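Long-range contact in inactive Zymogen C11 Protease (Parabacteroides distasonis, PDB 6MZO), which is an inactive zymogen of a clostripain-like cysteine peptidase, which once activated would probably cleave peptide bonds in proteins: residues E187-G192 against V312-Y317. Residues are numbered along the deposited sequence; the frame is centred on the assembly and turned at random.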
loop_
_atom_site.group_PDB
_atom_site.type_symbol
_atom_site.label_atom_id
_atom_site.label_comp_id
_atom_site.label_asym_id
_atom_site.label_seq_id
_atom_site.Cartn_x
_atom_site.Cartn_y
_atom_site.Cartn_z
ATOM N N GLU A 187 -9.468 -2.830 -3.367
ATOM C CA GLU A 187 -9.181 -1.707 -4.278
ATOM C C GLU A 187 -9.449 -0.397 -3.570
ATOM O O GLU A 187 -10.295 -0.299 -2.678
ATOM C CB GLU A 187 -10.000 -1.831 -5.573
ATOM C CG GLU A 187 -9.533 -2.998 -6.361
ATOM C CD GLU A 187 -10.105 -3.069 -7.781
ATOM O OE1 GLU A 187 -10.698 -2.089 -8.270
ATOM O OE2 GLU A 187 -9.914 -4.121 -8.383
ATOM N N ILE A 188 -8.642 0.614 -3.930
ATOM C CA ILE A 188 -8.944 1.965 -3.593
ATOM C C ILE A 188 -9.141 2.610 -4.922
ATOM O O ILE A 188 -8.253 2.555 -5.789
ATOM C CB ILE A 188 -7.822 2.671 -2.927
ATOM C CG1 ILE A 188 -7.402 1.913 -1.689
ATOM C CG2 ILE A 188 -8.243 4.087 -2.608
ATOM C CD1 ILE A 188 -6.156 2.541 -0.964
ATOM N N LEU A 189 -10.301 3.178 -5.109
ATOM C CA LEU A 189 -10.520 3.731 -6.428
ATOM C C LEU A 189 -10.549 5.254 -6.313
ATOM O O LEU A 189 -9.982 5.852 -5.359
ATOM C CB LEU A 189 -11.800 3.141 -7.069
ATOM C CG LEU A 189 -11.837 1.609 -7.300
ATOM C CD1 LEU A 189 -13.145 1.170 -7.959
ATOM C CD2 LEU A 189 -10.636 1.077 -8.095
ATOM N N ALA A 190 -11.166 5.870 -7.311
ATOM C CA ALA A 190 -11.306 7.314 -7.383
ATOM C C ALA A 190 -10.034 8.030 -6.939
ATOM O O ALA A 190 -8.916 7.656 -7.305
ATOM C CB ALA A 190 -12.484 7.765 -6.540
ATOM N N ASN A 191 -10.218 9.042 -6.126
ATOM C CA ASN A 191 -9.088 9.835 -5.722
ATOM C C ASN A 191 -8.097 8.972 -4.949
ATOM O O ASN A 191 -6.891 9.010 -5.226
ATOM C CB ASN A 191 -9.545 11.024 -4.885
ATOM C CG ASN A 191 -10.774 10.708 -4.070
ATOM O OD1 ASN A 191 -11.450 9.706 -4.315
ATOM N ND2 ASN A 191 -11.084 11.566 -3.106
ATOM N N GLY A 192 -8.591 8.144 -4.036
ATOM C CA GLY A 192 -7.646 7.538 -3.123
ATOM C C GLY A 192 -7.854 8.024 -1.668
ATOM O O GLY A 192 -9.021 8.151 -1.242
ATOM N N VAL A 312 -15.444 -2.250 -2.917
ATOM C CA VAL A 312 -15.715 -1.802 -4.270
ATOM C C VAL A 312 -14.601 -2.187 -5.268
ATOM O O VAL A 312 -13.411 -2.212 -4.938
ATOM C CB VAL A 312 -15.938 -0.283 -4.315
ATOM C CG1 VAL A 312 -14.663 0.467 -3.965
ATOM C CG2 VAL A 312 -16.539 0.081 -5.670
ATOM N N TYR A 313 -15.006 -2.551 -6.486
ATOM C CA TYR A 313 -14.063 -2.995 -7.522
ATOM C C TYR A 313 -14.332 -2.297 -8.842
ATOM O O TYR A 313 -15.492 -1.994 -9.185
ATOM C CB TYR A 313 -14.128 -4.527 -7.742
ATOM C CG TYR A 313 -13.783 -5.248 -6.464
ATOM C CD1 TYR A 313 -12.455 -5.513 -6.150
ATOM C CD2 TYR A 313 -14.788 -5.597 -5.542
ATOM C CE1 TYR A 313 -12.100 -6.146 -4.971
ATOM C CE2 TYR A 313 -14.445 -6.207 -4.324
ATOM C CZ TYR A 313 -13.105 -6.461 -4.046
ATOM O OH TYR A 313 -12.779 -7.085 -2.842
ATOM N N ALA A 314 -13.274 -2.103 -9.626
ATOM C CA ALA A 314 -13.438 -1.463 -10.943
ATOM C C ALA A 314 -14.128 -2.377 -11.954
ATOM O O ALA A 314 -14.895 -1.923 -12.817
ATOM C CB ALA A 314 -12.104 -1.029 -11.480
ATOM N N TYR A 315 -13.843 -3.664 -11.870
ATOM C CA TYR A 315 -14.447 -4.599 -12.800
ATOM C C TYR A 315 -15.905 -4.825 -12.447
ATOM O O TYR A 315 -16.197 -5.129 -11.310
ATOM C CB TYR A 315 -13.709 -5.946 -12.787
ATOM C CG TYR A 315 -14.415 -6.945 -13.688
ATOM C CD1 TYR A 315 -14.159 -6.968 -15.036
ATOM C CD2 TYR A 315 -15.362 -7.830 -13.172
ATOM C CE1 TYR A 315 -14.823 -7.851 -15.872
ATOM C CE2 TYR A 315 -16.038 -8.720 -14.001
ATOM C CZ TYR A 315 -15.757 -8.723 -15.346
ATOM O OH TYR A 315 -16.428 -9.596 -16.183
ATOM N N PRO A 316 -16.818 -4.776 -13.433
ATOM C CA PRO A 316 -16.600 -4.489 -14.854
ATOM C C PRO A 316 -16.851 -3.044 -15.181
ATOM O O PRO A 316 -17.810 -2.470 -14.667
ATOM C CB PRO A 316 -17.614 -5.417 -15.567
ATOM C CG PRO A 316 -18.762 -5.544 -14.627
ATOM C CD PRO A 316 -18.162 -5.330 -13.186
ATOM N N TYR A 317 -15.971 -2.460 -15.996
ATOM C CA TYR A 317 -16.128 -1.100 -16.467
ATOM C C TYR A 317 -17.434 -1.022 -17.251
ATOM O O TYR A 317 -17.886 -2.019 -17.803
ATOM C CB TYR A 317 -14.939 -0.666 -17.342
HETATM O O HOH W 1 -12.307 -1.895 -2.384
HETATM O O HOH W 2 -11.470 -4.764 -10.322
#
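E187 reaches across to the end of strand 310-313, where its OE1 takes the backbone N-H of A314 (N to OE1 2.9 Å, N-H...O angle 151°). The donor stands above the carboxylate plane, 38° out of it. Beyond CG the E187 chain is extended, which carries the carboxylate out to the loop that follows the strand. Two waters add polar bridges. Water 1 donates to both carbonyls, 2.6 Å from E187 O and 2.8 Å from V312 O. Water 2 donates to E187 OE2 and accepts from Y315 N, so one carboxylate grips two successive backbone amides, A314 directly and Y315 through solvent. OE2 also lies at the edge of the Y313 ring, in its plane and 3.7 Å from CD1, with carboxylate and ring planes 76° apart, and has a weak hydrogen bond with the Y164 hydroxyl. An alanine in place of E187 would probably leave the A314 N-H without this acceptor and water 2 without its carboxylate partner. L189 supplies the apolar part: its CD1 lies 3.7 Å from A314 N and 4.2 Å from V312 CG2, and its CD2 4.2 Å from A314 CB. The contact joins the loop between strand 178-183 of the large mixed sheet and helix 195-203 to the two-stranded antiparallel sheet of 310-313 and 321-324. Here the Y313 hydroxyl bonds to M265 O, its side chain touches Y164 and L323, and V312 packs on Y322.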